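Local coordinates for protein helix-turn-helix transcriptional regulator (Pseudomonas aeruginosa, PDB 5XHX) that probably regulates transcription as a LuxR-family DNA-binding protein, of which this chain is the N-terminal ligand-binding domain, without the DNA-binding helix-turn-helix part, at residues E108-E111 against Y115-T118; V42-A47 against A121-T126; S53-L58 against G80-D85. All coordinates share one frame; numbering follows the deposited sequence.

Overall arrangement
The three contacts lie about 15 Å apart, centre to centre, contacts 2 and 3 joining strands of the antiparallel sheet to the helices beside it. Contacts 1 and 2 share helix 114-123, where Tyr116 O probably accepts a hydrogen bond from Ala121 N at 3.1 Å. Contacts 1 and 3 meet where Gln84 OE1 probably bonds Tyr115 N at 3.0 Å. Contacts 2 and 3 join through the sheet: Leu58 N lies 2.8 Å from Ala47 O, a probable hydrogen bond between neighbouring strands 56-60 and 44-50. Along the chain, contact 1, a local turn, and contact 3 both fall inside the loop that contact 2 closes.

Contact 1: residues E108-E111 against Y115-T118; sequences EDFE and YYNT
Tyr116 is the hub of this contact: its ring is approached by the aromatic side chain of Phe110 and by both backbone and carboxylate of Glu111. Phe110 receives Tyr116 in an offset edge-to-face pair, with centroids 5.0 Å apart and planes at 76°. The ring edge of Tyr116 carrying CD1 and CE1 is the part that points to the Phe110 face, and CD1 comes within 3.4 Å of Phe110 CE2. Tyr116 CB also sits over that face. Extension of Tyr116 with CG opposite the backbone N (chi1 180°) carries its ring off the helix and into the turn formed by Phe110 and Glu111.

Glu111 meets a face of the same ring with its backbone as well as its carboxylate. Its CA stands 3.8 Å from the Tyr116 centroid, a CH-pi contact displaced toward the rim. The bent side chain then runs along the ring to the phenol end, where Glu111 OE1 is 2.7 Å from Tyr116 OH and the carboxylate and ring planes are 40° apart. A smaller apolar touch is made by Phe110 CE1, which lies in the plane of the Tyr115 ring, at its edge, 4.0 Å from CD2. Asn117 ND2 comes no nearer than 3.6 Å to Glu111 O; its hydrogen bond goes to Thr113 O.

Thr113, between the segments, ties the turn together: its OG1 hydrogen-bonds both Phe110 O and Tyr116 N, linking the 3-10 segment at Phe110-Glu111 to the first turn of helix 114-123. Phe110 also meets Phe120 edge-to-face, one turn beyond Tyr116 on that helix. Phe110 and Tyr115 both pack on Pro86 of helix 86-92, while Thr118 reaches Leu73 and Leu81 of helix 72-81, so the turn and the helix it leads into lie against two other helices.

Contact 2: residues V42-A47 against A121-T126; sequences VDNWAA and AHYVVT
Asn44 and Tyr123 alone carry this small contact, which joins the start of strand 44-50 to the last turn of helix 114-123 and buries 93 Å² in all. By packing, it is the flank of the Asn44 side chain that meets the main-chain carbonyl of Tyr123: Asn44 CB lies 3.4 Å from Tyr123 O. The phenol ring of Tyr123 is more remote, with CD1 at 4.5 Å from Asn44 ND2, in an oblique approach. Asn44 and Val124 have the closest alpha carbons of the two segments, 6.6 Å apart. No hydrogen bond joins the two segments.

In polar terms the nearest pair is Asn44 ND2 and Tyr123 O, 3.1 Å apart, yet the N-H points poorly at the oxygen. The amide is oriented by other partners. ND2 hydrogen-bonds Glu62 OE1, while OD1 turns back to its own strand and accepts a hydrogen bond from Trp45 N at 2.8 Å. That bond is bent, with an N-H...O angle of 141°, but it uses a lone pair in the carbonyl plane. Both ends of the amide are thus engaged, which should fix its rotation beside the helix terminus.

Among aromatic interactions, one face of the Tyr123 ring has His122 ND1 above its centre, 3.4 Å from the plane, and the ring also stacks with Tyr119. Tyr123 OH is hydrogen-bonded to Asp71 OD2. Val125, with positive phi, turns the chain out of the helix toward strand 127-134.

Asp43 and Asn44 together face Gly146 of strand 140-147, a classic beta bulge at the start of strand 44-50. Beyond it Trp45 turns away onto helix 28-36, giving helices on both faces of the antiparallel sheet, the alpha-beta-alpha sandwich of LuxR-type ligand-binding domains.

Contact 3: residues S53-L58 against G80-D85; sequences SSPLIL and GLYLQD
Pro55 rests the CD-CG edge of its ring on one face of Tyr82, with CD almost above the centre: 3.5 Å from the centroid and 15° off the normal, a CH-pi contact. Its CG lies over the CB end of the ring, 3.3 Å from Tyr82 CG. At the other end of the ring a water in the ring plane bridges the segments. It donates to Ser53 O at 3.1 Å and hydrogen-bonds Tyr82 OH at 2.7 Å.

Leu83 CG covers the opposite face, off toward the rim, so the ring is sandwiched between Pro55 and its own neighbour in sequence. The contact joins the turn between strands 44-50 and 56-60 to the 3-10 segment at Tyr82-Gln84, following helix 72-81, one of the helices packed on the sheet of this LuxR-type domain. Tyr82 CG sits between its backbone N and carbonyl carbon (chi1 80°), which brings one ring face to Pro55 and the other to Leu83.

Farther out, Tyr88 of helix 86-92 meets the ring edge-to-face. Asp85, the N-cap of that helix, bonds Phe87 N through OD1 and Tyr77 OH through OD2, and Ser54 OG hydrogen-bonds Ile78 O.

Contact 1: residues E108-E111 against Y115-T118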
ATOM      1  N   GLU A 108      -8.960   9.724 -35.842  1.00 61.44           N
ATOM      2  CA  GLU A 108      -9.659   8.932 -36.851  1.00 62.07           C
ATOM      3  C   GLU A 108      -8.699   8.109 -37.705  1.00 60.61           C
ATOM      4  O   GLU A 108      -9.043   6.986 -38.101  1.00 61.45           O
ATOM      5  CB  GLU A 108     -10.522   9.840 -37.726  1.00 64.67           C
ATOM      6  CG  GLU A 108     -11.828  10.261 -37.065  1.00 66.08           C
ATOM      7  CD  GLU A 108     -12.943   9.239 -37.259  1.00 72.25           C
ATOM      8  OE1 GLU A 108     -14.131   9.598 -37.085  1.00 72.11           O
ATOM      9  OE2 GLU A 108     -12.629   8.072 -37.611  1.00 74.80           O
ATOM     10  N   ASP A 109      -7.493   8.622 -37.963  1.00 59.81           N
ATOM     11  CA  ASP A 109      -6.468   7.891 -38.698  1.00 59.62           C
ATOM     12  C   ASP A 109      -5.627   6.977 -37.802  1.00 58.90           C
ATOM     13  O   ASP A 109      -4.512   6.602 -38.189  1.00 55.73           O
ATOM     14  CB  ASP A 109      -5.556   8.866 -39.451  1.00 62.92           C
ATOM     15  CG  ASP A 109      -4.672   9.686 -38.522  1.00 68.06           C
ATOM     16  OD1 ASP A 109      -3.663  10.246 -39.007  1.00 69.30           O
ATOM     17  OD2 ASP A 109      -4.971   9.767 -37.312  1.00 64.71           O
ATOM     18  N   PHE A 110      -6.131   6.627 -36.612  1.00 58.56           N
ATOM     19  CA  PHE A 110      -5.400   5.714 -35.734  1.00 54.69           C
ATOM     20  C   PHE A 110      -5.115   4.394 -36.440  1.00 48.55           C
ATOM     21  O   PHE A 110      -3.980   3.906 -36.436  1.00 43.11           O
ATOM     22  CB  PHE A 110      -6.188   5.478 -34.438  1.00 46.49           C
ATOM     23  CG  PHE A 110      -5.630   4.364 -33.575  1.00 46.49           C
ATOM     24  CD1 PHE A 110      -4.320   4.411 -33.110  1.00 46.41           C
ATOM     25  CD2 PHE A 110      -6.418   3.277 -33.228  1.00 42.43           C
ATOM     26  CE1 PHE A 110      -3.806   3.387 -32.313  1.00 41.73           C
ATOM     27  CE2 PHE A 110      -5.919   2.257 -32.433  1.00 41.23           C
ATOM     28  CZ  PHE A 110      -4.605   2.308 -31.978  1.00 42.38           C
ATOM     29  N   GLU A 111      -6.131   3.821 -37.087  1.00 51.89           N
ATOM     30  CA  GLU A 111      -5.995   2.507 -37.699  1.00 53.73           C
ATOM     31  C   GLU A 111      -5.080   2.511 -38.919  1.00 54.40           C
ATOM     32  O   GLU A 111      -4.747   1.436 -39.428  1.00 55.53           O
ATOM     33  CB  GLU A 111      -7.377   1.983 -38.075  1.00 57.77           C
ATOM     34  CG  GLU A 111      -8.380   2.080 -36.939  1.00 58.44           C
ATOM     35  CD  GLU A 111      -9.047   0.754 -36.628  1.00 65.44           C
ATOM     36  OE1 GLU A 111      -8.781  -0.238 -37.343  1.00 65.14           O
ATOM     37  OE2 GLU A 111      -9.838   0.705 -35.660  1.00 68.80           O
ATOM     38  N   TYR A 115       2.110   2.151 -36.001  1.00 40.41           N
ATOM     39  CA  TYR A 115       1.943   1.677 -34.627  1.00 41.14           C
ATOM     40  C   TYR A 115       0.774   0.691 -34.516  1.00 33.91           C
ATOM     41  O   TYR A 115       0.897  -0.381 -33.913  1.00 37.43           O
ATOM     42  CB  TYR A 115       1.756   2.882 -33.683  1.00 35.44           C
ATOM     43  CG  TYR A 115       1.369   2.461 -32.288  1.00 33.18           C
ATOM     44  CD1 TYR A 115       2.330   1.982 -31.413  1.00 31.48           C
ATOM     45  CD2 TYR A 115       0.038   2.490 -31.866  1.00 35.20           C
ATOM     46  CE1 TYR A 115       1.999   1.555 -30.154  1.00 31.00           C
ATOM     47  CE2 TYR A 115      -0.314   2.065 -30.576  1.00 31.92           C
ATOM     48  CZ  TYR A 115       0.697   1.605 -29.731  1.00 30.73           C
ATOM     49  OH  TYR A 115       0.443   1.151 -28.464  1.00 34.61           O
ATOM     50  N   TYR A 116      -0.359   1.022 -35.130  1.00 36.04           N
ATOM     51  CA  TYR A 116      -1.535   0.155 -35.054  1.00 37.28           C
ATOM     52  C   TYR A 116      -1.259  -1.234 -35.630  1.00 46.16           C
ATOM     53  O   TYR A 116      -1.648  -2.255 -35.045  1.00 36.60           O
ATOM     54  CB  TYR A 116      -2.699   0.815 -35.795  1.00 45.35           C
ATOM     55  CG  TYR A 116      -3.995   0.024 -35.801  1.00 47.67           C
ATOM     56  CD1 TYR A 116      -4.829   0.023 -34.695  1.00 48.53           C
ATOM     57  CD2 TYR A 116      -4.394  -0.698 -36.924  1.00 51.82           C
ATOM     58  CE1 TYR A 116      -6.024  -0.686 -34.691  1.00 52.09           C
ATOM     59  CE2 TYR A 116      -5.591  -1.411 -36.933  1.00 54.97           C
ATOM     60  CZ  TYR A 116      -6.399  -1.400 -35.812  1.00 57.47           C
ATOM     61  OH  TYR A 116      -7.585  -2.099 -35.800  1.00 57.13           O
ATOM     62  N   ASN A 117      -0.586  -1.296 -36.777  1.00 47.85           N
ATOM     63  CA  ASN A 117      -0.438  -2.556 -37.494  1.00 45.52           C
ATOM     64  C   ASN A 117       0.756  -3.369 -37.041  1.00 46.52           C
ATOM     65  O   ASN A 117       0.855  -4.550 -37.391  1.00 46.59           O
ATOM     66  CB  ASN A 117      -0.326  -2.293 -38.993  1.00 44.12           C
ATOM     67  CG  ASN A 117      -1.606  -1.771 -39.561  1.00 47.83           C
ATOM     68  OD1 ASN A 117      -2.545  -2.536 -39.795  1.00 51.38           O
ATOM     69  ND2 ASN A 117      -1.675  -0.459 -39.767  1.00 54.08           N
ATOM     70  N   THR A 118       1.650  -2.779 -36.261  1.00 40.07           N
ATOM     71  CA  THR A 118       2.827  -3.509 -35.825  1.00 43.96           C
ATOM     72  C   THR A 118       2.757  -3.753 -34.319  1.00 44.87           C
ATOM     73  O   THR A 118       2.404  -4.854 -33.879  1.00 41.38           O
ATOM     74  CB  THR A 118       4.088  -2.744 -36.247  1.00 47.42           C
ATOM     75  OG1 THR A 118       4.073  -1.429 -35.675  1.00 45.38           O
ATOM     76  CG2 THR A 118       4.122  -2.603 -37.776  1.00 44.98           C
TER

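Contact 2: residues V42-A47 against A121-T126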
ATOM      1  N   VAL A  42      -8.071  -8.776 -18.597  1.00 38.06           N
ATOM      2  CA  VAL A  42      -6.723  -8.270 -18.836  1.00 38.40           C
ATOM      3  C   VAL A  42      -5.893  -9.396 -19.452  1.00 41.51           C
ATOM      4  O   VAL A  42      -5.575 -10.381 -18.786  1.00 40.57           O
ATOM      5  CB  VAL A  42      -6.084  -7.757 -17.543  1.00 36.84           C
ATOM      6  CG1 VAL A  42      -4.636  -7.330 -17.798  1.00 35.29           C
ATOM      7  CG2 VAL A  42      -6.931  -6.620 -16.935  1.00 32.98           C
ATOM      8  N   ASP A  43      -5.530  -9.249 -20.725  1.00 39.66           N
ATOM      9  CA  ASP A  43      -4.728 -10.255 -21.409  1.00 40.63           C
ATOM     10  C   ASP A  43      -3.269  -9.861 -21.555  1.00 43.63           C
ATOM     11  O   ASP A  43      -2.431 -10.733 -21.794  1.00 40.66           O
ATOM     12  CB  ASP A  43      -5.300 -10.533 -22.800  1.00 39.84           C
ATOM     13  CG  ASP A  43      -6.694 -11.109 -22.740  1.00 39.78           C
ATOM     14  OD1 ASP A  43      -6.940 -11.940 -21.848  1.00 41.65           O
ATOM     15  OD2 ASP A  43      -7.539 -10.713 -23.568  1.00 40.87           O
ATOM     16  N   ASN A  44      -2.953  -8.576 -21.446  1.00 41.36           N
ATOM     17  CA  ASN A  44      -1.577  -8.110 -21.499  1.00 36.75           C
ATOM     18  C   ASN A  44      -1.509  -6.838 -20.662  1.00 34.94           C
ATOM     19  O   ASN A  44      -2.536  -6.263 -20.289  1.00 29.24           O
ATOM     20  CB  ASN A  44      -1.123  -7.880 -22.952  1.00 41.66           C
ATOM     21  CG  ASN A  44       0.378  -8.147 -23.163  1.00 50.28           C
ATOM     22  OD1 ASN A  44       1.206  -7.866 -22.286  1.00 47.43           O
ATOM     23  ND2 ASN A  44       0.732  -8.687 -24.341  1.00 48.97           N
ATOM     24  N   TRP A  45      -0.291  -6.412 -20.348  1.00 34.59           N
ATOM     25  CA  TRP A  45      -0.129  -5.217 -19.531  1.00 34.26           C
ATOM     26  C   TRP A  45       1.286  -4.704 -19.699  1.00 32.18           C
ATOM     27  O   TRP A  45       2.197  -5.449 -20.076  1.00 31.98           O
ATOM     28  CB  TRP A  45      -0.440  -5.493 -18.056  1.00 27.23           C
ATOM     29  CG  TRP A  45       0.329  -6.642 -17.497  1.00 32.32           C
ATOM     30  CD1 TRP A  45      -0.071  -7.949 -17.431  1.00 34.57           C
ATOM     31  CD2 TRP A  45       1.643  -6.594 -16.942  1.00 29.52           C
ATOM     32  NE1 TRP A  45       0.927  -8.716 -16.865  1.00 32.44           N
ATOM     33  CE2 TRP A  45       1.987  -7.908 -16.565  1.00 30.31           C
ATOM     34  CE3 TRP A  45       2.569  -5.568 -16.740  1.00 33.64           C
ATOM     35  CZ2 TRP A  45       3.207  -8.217 -15.982  1.00 33.21           C
ATOM     36  CZ3 TRP A  45       3.787  -5.880 -16.176  1.00 31.07           C
ATOM     37  CH2 TRP A  45       4.093  -7.193 -15.800  1.00 35.79           C
ATOM     38  N   ALA A  46       1.455  -3.413 -19.419  1.00 28.19           N
ATOM     39  CA  ALA A  46       2.768  -2.795 -19.392  1.00 27.41           C
ATOM     40  C   ALA A  46       2.727  -1.639 -18.401  1.00 27.55           C
ATOM     41  O   ALA A  46       1.702  -0.972 -18.259  1.00 25.53           O
ATOM     42  CB  ALA A  46       3.182  -2.307 -20.785  1.00 28.60           C
ATOM     43  N   ALA A  47       3.834  -1.426 -17.695  1.00 26.28           N
ATOM     44  CA  ALA A  47       4.015  -0.232 -16.882  1.00 29.48           C
ATOM     45  C   ALA A  47       5.170   0.582 -17.453  1.00 25.90           C
ATOM     46  O   ALA A  47       6.246   0.036 -17.719  1.00 29.75           O
ATOM     47  CB  ALA A  47       4.282  -0.588 -15.414  1.00 26.93           C
ATOM     48  N   ALA A 121      -1.225  -4.303 -32.708  1.00 37.09           N
ATOM     49  CA  ALA A 121      -1.798  -5.592 -33.078  1.00 40.71           C
ATOM     50  C   ALA A 121      -1.127  -6.736 -32.335  1.00 42.08           C
ATOM     51  O   ALA A 121      -1.795  -7.707 -31.959  1.00 45.56           O
ATOM     52  CB  ALA A 121      -1.692  -5.797 -34.592  1.00 45.85           C
ATOM     53  N   HIS A 122       0.170  -6.624 -32.061  1.00 37.78           N
ATOM     54  CA  HIS A 122       0.841  -7.710 -31.362  1.00 44.31           C
ATOM     55  C   HIS A 122       0.677  -7.630 -29.844  1.00 45.82           C
ATOM     56  O   HIS A 122       0.313  -8.624 -29.206  1.00 43.15           O
ATOM     57  CB  HIS A 122       2.327  -7.733 -31.727  1.00 43.56           C
ATOM     58  CG  HIS A 122       3.068  -8.882 -31.122  1.00 49.85           C
ATOM     59  ND1 HIS A 122       3.622  -8.832 -29.860  1.00 54.11           N
ATOM     60  CD2 HIS A 122       3.320 -10.126 -31.593  1.00 51.98           C
ATOM     61  CE1 HIS A 122       4.198  -9.988 -29.587  1.00 54.07           C
ATOM     62  NE2 HIS A 122       4.034 -10.789 -30.625  1.00 53.92           N
ATOM     63  N   TYR A 123       0.934  -6.460 -29.249  1.00 40.38           N
ATOM     64  CA  TYR A 123       1.042  -6.362 -27.796  1.00 43.47           C
ATOM     65  C   TYR A 123      -0.265  -6.027 -27.091  1.00 43.93           C
ATOM     66  O   TYR A 123      -0.372  -6.270 -25.883  1.00 46.48           O
ATOM     67  CB  TYR A 123       2.102  -5.318 -27.415  1.00 43.55           C
ATOM     68  CG  TYR A 123       3.500  -5.858 -27.597  1.00 44.42           C
ATOM     69  CD1 TYR A 123       4.056  -6.726 -26.654  1.00 47.73           C
ATOM     70  CD2 TYR A 123       4.254  -5.535 -28.718  1.00 45.76           C
ATOM     71  CE1 TYR A 123       5.332  -7.243 -26.817  1.00 49.07           C
ATOM     72  CE2 TYR A 123       5.539  -6.049 -28.892  1.00 47.40           C
ATOM     73  CZ  TYR A 123       6.069  -6.901 -27.937  1.00 49.80           C
ATOM     74  OH  TYR A 123       7.339  -7.419 -28.100  1.00 59.90           O
ATOM     75  N   VAL A 124      -1.249  -5.477 -27.801  1.00 40.15           N
ATOM     76  CA  VAL A 124      -2.506  -5.021 -27.215  1.00 41.79           C
ATOM     77  C   VAL A 124      -3.694  -5.787 -27.789  1.00 42.21           C
ATOM     78  O   VAL A 124      -4.580  -6.234 -27.049  1.00 38.28           O
ATOM     79  CB  VAL A 124      -2.689  -3.499 -27.409  1.00 36.45           C
ATOM     80  CG1 VAL A 124      -3.949  -3.025 -26.712  1.00 37.11           C
ATOM     81  CG2 VAL A 124      -1.465  -2.754 -26.879  1.00 32.89           C
ATOM     82  N   VAL A 125      -3.727  -5.946 -29.116  1.00 40.38           N
ATOM     83  CA  VAL A 125      -4.626  -6.818 -29.870  1.00 39.81           C
ATOM     84  C   VAL A 125      -5.972  -6.144 -30.112  1.00 38.61           C
ATOM     85  O   VAL A 125      -6.298  -5.824 -31.258  1.00 42.39           O
ATOM     86  CB  VAL A 125      -4.802  -8.199 -29.204  1.00 41.90           C
ATOM     87  CG1 VAL A 125      -5.641  -9.113 -30.102  1.00 43.73           C
ATOM     88  CG2 VAL A 125      -3.446  -8.832 -28.926  1.00 45.29           C
ATOM     89  N   THR A 126      -6.776  -5.917 -29.063  1.00 34.09           N
ATOM     90  CA  THR A 126      -8.112  -5.383 -29.331  1.00 36.61           C
ATOM     91  C   THR A 126      -8.463  -4.099 -28.580  1.00 35.24           C
ATOM     92  O   THR A 126      -8.809  -3.099 -29.218  1.00 33.56           O
ATOM     93  CB  THR A 126      -9.183  -6.443 -29.035  1.00 37.00           C
ATOM     94  OG1 THR A 126      -9.025  -7.548 -29.935  1.00 40.09           O
ATOM     95  CG2 THR A 126     -10.566  -5.862 -29.216  1.00 37.81           C
TER

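Contact 3: residues S53-L58 against G80-D85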
ATOM      1  N   SER A  53      11.030  12.762 -23.502  1.00 29.77           N
ATOM      2  CA  SER A  53      11.971  11.908 -24.221  1.00 35.22           C
ATOM      3  C   SER A  53      11.409  10.498 -24.414  1.00 31.31           C
ATOM      4  O   SER A  53      10.191  10.299 -24.342  1.00 32.13           O
ATOM      5  CB  SER A  53      13.325  11.876 -23.500  1.00 34.81           C
ATOM      6  OG  SER A  53      13.196  11.451 -22.152  1.00 43.50           O
ATOM      7  N   SER A  54      12.277   9.526 -24.690  1.00 29.47           N
ATOM      8  CA  SER A  54      11.828   8.161 -24.951  1.00 30.62           C
ATOM      9  C   SER A  54      11.073   7.611 -23.745  1.00 29.59           C
ATOM     10  O   SER A  54      11.435   7.920 -22.603  1.00 25.41           O
ATOM     11  CB  SER A  54      13.018   7.238 -25.244  1.00 30.88           C
ATOM     12  OG  SER A  54      13.477   7.390 -26.575  1.00 43.17           O
ATOM     13  N   PRO A  55      10.050   6.778 -23.962  1.00 29.07           N
ATOM     14  CA  PRO A  55       9.379   6.102 -22.839  1.00 29.64           C
ATOM     15  C   PRO A  55      10.328   5.171 -22.113  1.00 34.00           C
ATOM     16  O   PRO A  55      11.131   4.468 -22.731  1.00 30.68           O
ATOM     17  CB  PRO A  55       8.260   5.293 -23.511  1.00 30.63           C
ATOM     18  CG  PRO A  55       8.100   5.884 -24.881  1.00 35.06           C
ATOM     19  CD  PRO A  55       9.448   6.436 -25.259  1.00 27.73           C
ATOM     20  N   LEU A  56      10.203   5.143 -20.792  1.00 29.34           N
ATOM     21  CA  LEU A  56      10.934   4.207 -19.949  1.00 33.75           C
ATOM     22  C   LEU A  56       9.990   3.069 -19.573  1.00 35.12           C
ATOM     23  O   LEU A  56       9.010   3.275 -18.841  1.00 32.67           O
ATOM     24  CB  LEU A  56      11.480   4.919 -18.714  1.00 32.43           C
ATOM     25  CG  LEU A  56      12.230   4.072 -17.687  1.00 41.42           C
ATOM     26  CD1 LEU A  56      13.393   3.315 -18.338  1.00 45.11           C
ATOM     27  CD2 LEU A  56      12.742   4.966 -16.561  1.00 40.22           C
ATOM     28  N   ILE A  57      10.273   1.875 -20.078  1.00 30.33           N
ATOM     29  CA  ILE A  57       9.465   0.699 -19.793  1.00 33.93           C
ATOM     30  C   ILE A  57       9.941   0.109 -18.474  1.00 34.98           C
ATOM     31  O   ILE A  57      11.079  -0.359 -18.369  1.00 30.81           O
ATOM     32  CB  ILE A  57       9.570  -0.336 -20.922  1.00 35.81           C
ATOM     33  CG1 ILE A  57       9.262   0.310 -22.278  1.00 38.26           C
ATOM     34  CG2 ILE A  57       8.658  -1.533 -20.637  1.00 36.62           C
ATOM     35  CD1 ILE A  57       7.810   0.604 -22.499  1.00 38.90           C
ATOM     36  N   LEU A  58       9.062   0.112 -17.474  1.00 34.75           N
ATOM     37  CA  LEU A  58       9.402  -0.441 -16.166  1.00 35.65           C
ATOM     38  C   LEU A  58       9.193  -1.947 -16.115  1.00 32.84           C
ATOM     39  O   LEU A  58      10.036  -2.676 -15.570  1.00 35.76           O
ATOM     40  CB  LEU A  58       8.576   0.243 -15.072  1.00 31.92           C
ATOM     41  CG  LEU A  58       8.739   1.767 -14.914  1.00 31.90           C
ATOM     42  CD1 LEU A  58       7.776   2.296 -13.821  1.00 31.29           C
ATOM     43  CD2 LEU A  58      10.180   2.151 -14.590  1.00 30.31           C
ATOM     44  N   GLY A  80      10.479   5.588 -31.338  1.00 29.16           N
ATOM     45  CA  GLY A  80       9.660   6.410 -32.208  1.00 29.59           C
ATOM     46  C   GLY A  80       8.200   6.061 -32.360  1.00 23.52           C
ATOM     47  O   GLY A  80       7.361   6.959 -32.448  1.00 25.72           O
ATOM     48  N   LEU A  81       7.868   4.771 -32.418  1.00 25.25           N
ATOM     49  CA  LEU A  81       6.472   4.400 -32.636  1.00 28.87           C
ATOM     50  C   LEU A  81       5.562   4.856 -31.492  1.00 23.99           C
ATOM     51  O   LEU A  81       4.371   5.080 -31.712  1.00 25.70           O
ATOM     52  CB  LEU A  81       6.341   2.886 -32.821  1.00 34.83           C
ATOM     53  CG  LEU A  81       6.744   2.319 -34.178  1.00 39.20           C
ATOM     54  CD1 LEU A  81       6.602   0.796 -34.149  1.00 37.67           C
ATOM     55  CD2 LEU A  81       5.880   2.928 -35.279  1.00 38.68           C
ATOM     56  N   TYR A  82       6.098   5.023 -30.282  1.00 23.60           N
ATOM     57  CA  TYR A  82       5.279   5.525 -29.173  1.00 27.56           C
ATOM     58  C   TYR A  82       4.671   6.882 -29.473  1.00 28.54           C
ATOM     59  O   TYR A  82       3.674   7.260 -28.842  1.00 24.93           O
ATOM     60  CB  TYR A  82       6.108   5.645 -27.895  1.00 27.69           C
ATOM     61  CG  TYR A  82       6.953   6.905 -27.850  1.00 26.53           C
ATOM     62  CD1 TYR A  82       8.230   6.922 -28.397  1.00 29.00           C
ATOM     63  CD2 TYR A  82       6.479   8.078 -27.256  1.00 26.01           C
ATOM     64  CE1 TYR A  82       9.015   8.070 -28.357  1.00 28.20           C
ATOM     65  CE2 TYR A  82       7.258   9.241 -27.226  1.00 26.78           C
ATOM     66  CZ  TYR A  82       8.527   9.226 -27.765  1.00 29.53           C
ATOM     67  OH  TYR A  82       9.328  10.361 -27.719  1.00 28.85           O
ATOM     68  N   LEU A  83       5.278   7.650 -30.387  1.00 26.94           N
ATOM     69  CA  LEU A  83       4.715   8.944 -30.759  1.00 26.33           C
ATOM     70  C   LEU A  83       3.335   8.810 -31.382  1.00 24.61           C
ATOM     71  O   LEU A  83       2.549   9.766 -31.346  1.00 27.71           O
ATOM     72  CB  LEU A  83       5.659   9.676 -31.724  1.00 28.58           C
ATOM     73  CG  LEU A  83       6.974  10.115 -31.072  1.00 29.28           C
ATOM     74  CD1 LEU A  83       8.022  10.626 -32.117  1.00 27.45           C
ATOM     75  CD2 LEU A  83       6.668  11.188 -30.024  1.00 25.06           C
ATOM     76  N   GLN A  84       3.034   7.661 -31.988  1.00 24.22           N
ATOM     77  CA  GLN A  84       1.718   7.387 -32.568  1.00 27.29           C
ATOM     78  C   GLN A  84       0.799   6.654 -31.593  1.00 29.64           C
ATOM     79  O   GLN A  84      -0.332   6.298 -31.959  1.00 26.99           O
ATOM     80  CB  GLN A  84       1.870   6.544 -33.852  1.00 29.88           C
ATOM     81  CG  GLN A  84       2.813   7.181 -34.926  1.00 32.40           C
ATOM     82  CD  GLN A  84       3.415   6.137 -35.883  1.00 41.34           C
ATOM     83  OE1 GLN A  84       2.813   5.086 -36.143  1.00 38.73           O
ATOM     84  NE2 GLN A  84       4.592   6.440 -36.425  1.00 39.77           N
ATOM     85  N   ASP A  85       1.267   6.391 -30.381  1.00 26.53           N
ATOM     86  CA  ASP A  85       0.440   5.695 -29.402  1.00 23.80           C
ATOM     87  C   ASP A  85      -0.549   6.701 -28.834  1.00 25.26           C
ATOM     88  O   ASP A  85      -0.136   7.665 -28.171  1.00 24.77           O
ATOM     89  CB  ASP A  85       1.312   5.088 -28.311  1.00 25.63           C
ATOM     90  CG  ASP A  85       0.505   4.303 -27.257  1.00 27.10           C
ATOM     91  OD1 ASP A  85      -0.735   4.403 -27.229  1.00 24.95           O
ATOM     92  OD2 ASP A  85       1.145   3.627 -26.429  1.00 23.33           O
TER
HETATM   93  O   HOH W   1       8.516  12.263 -26.022  1.00 26.11           O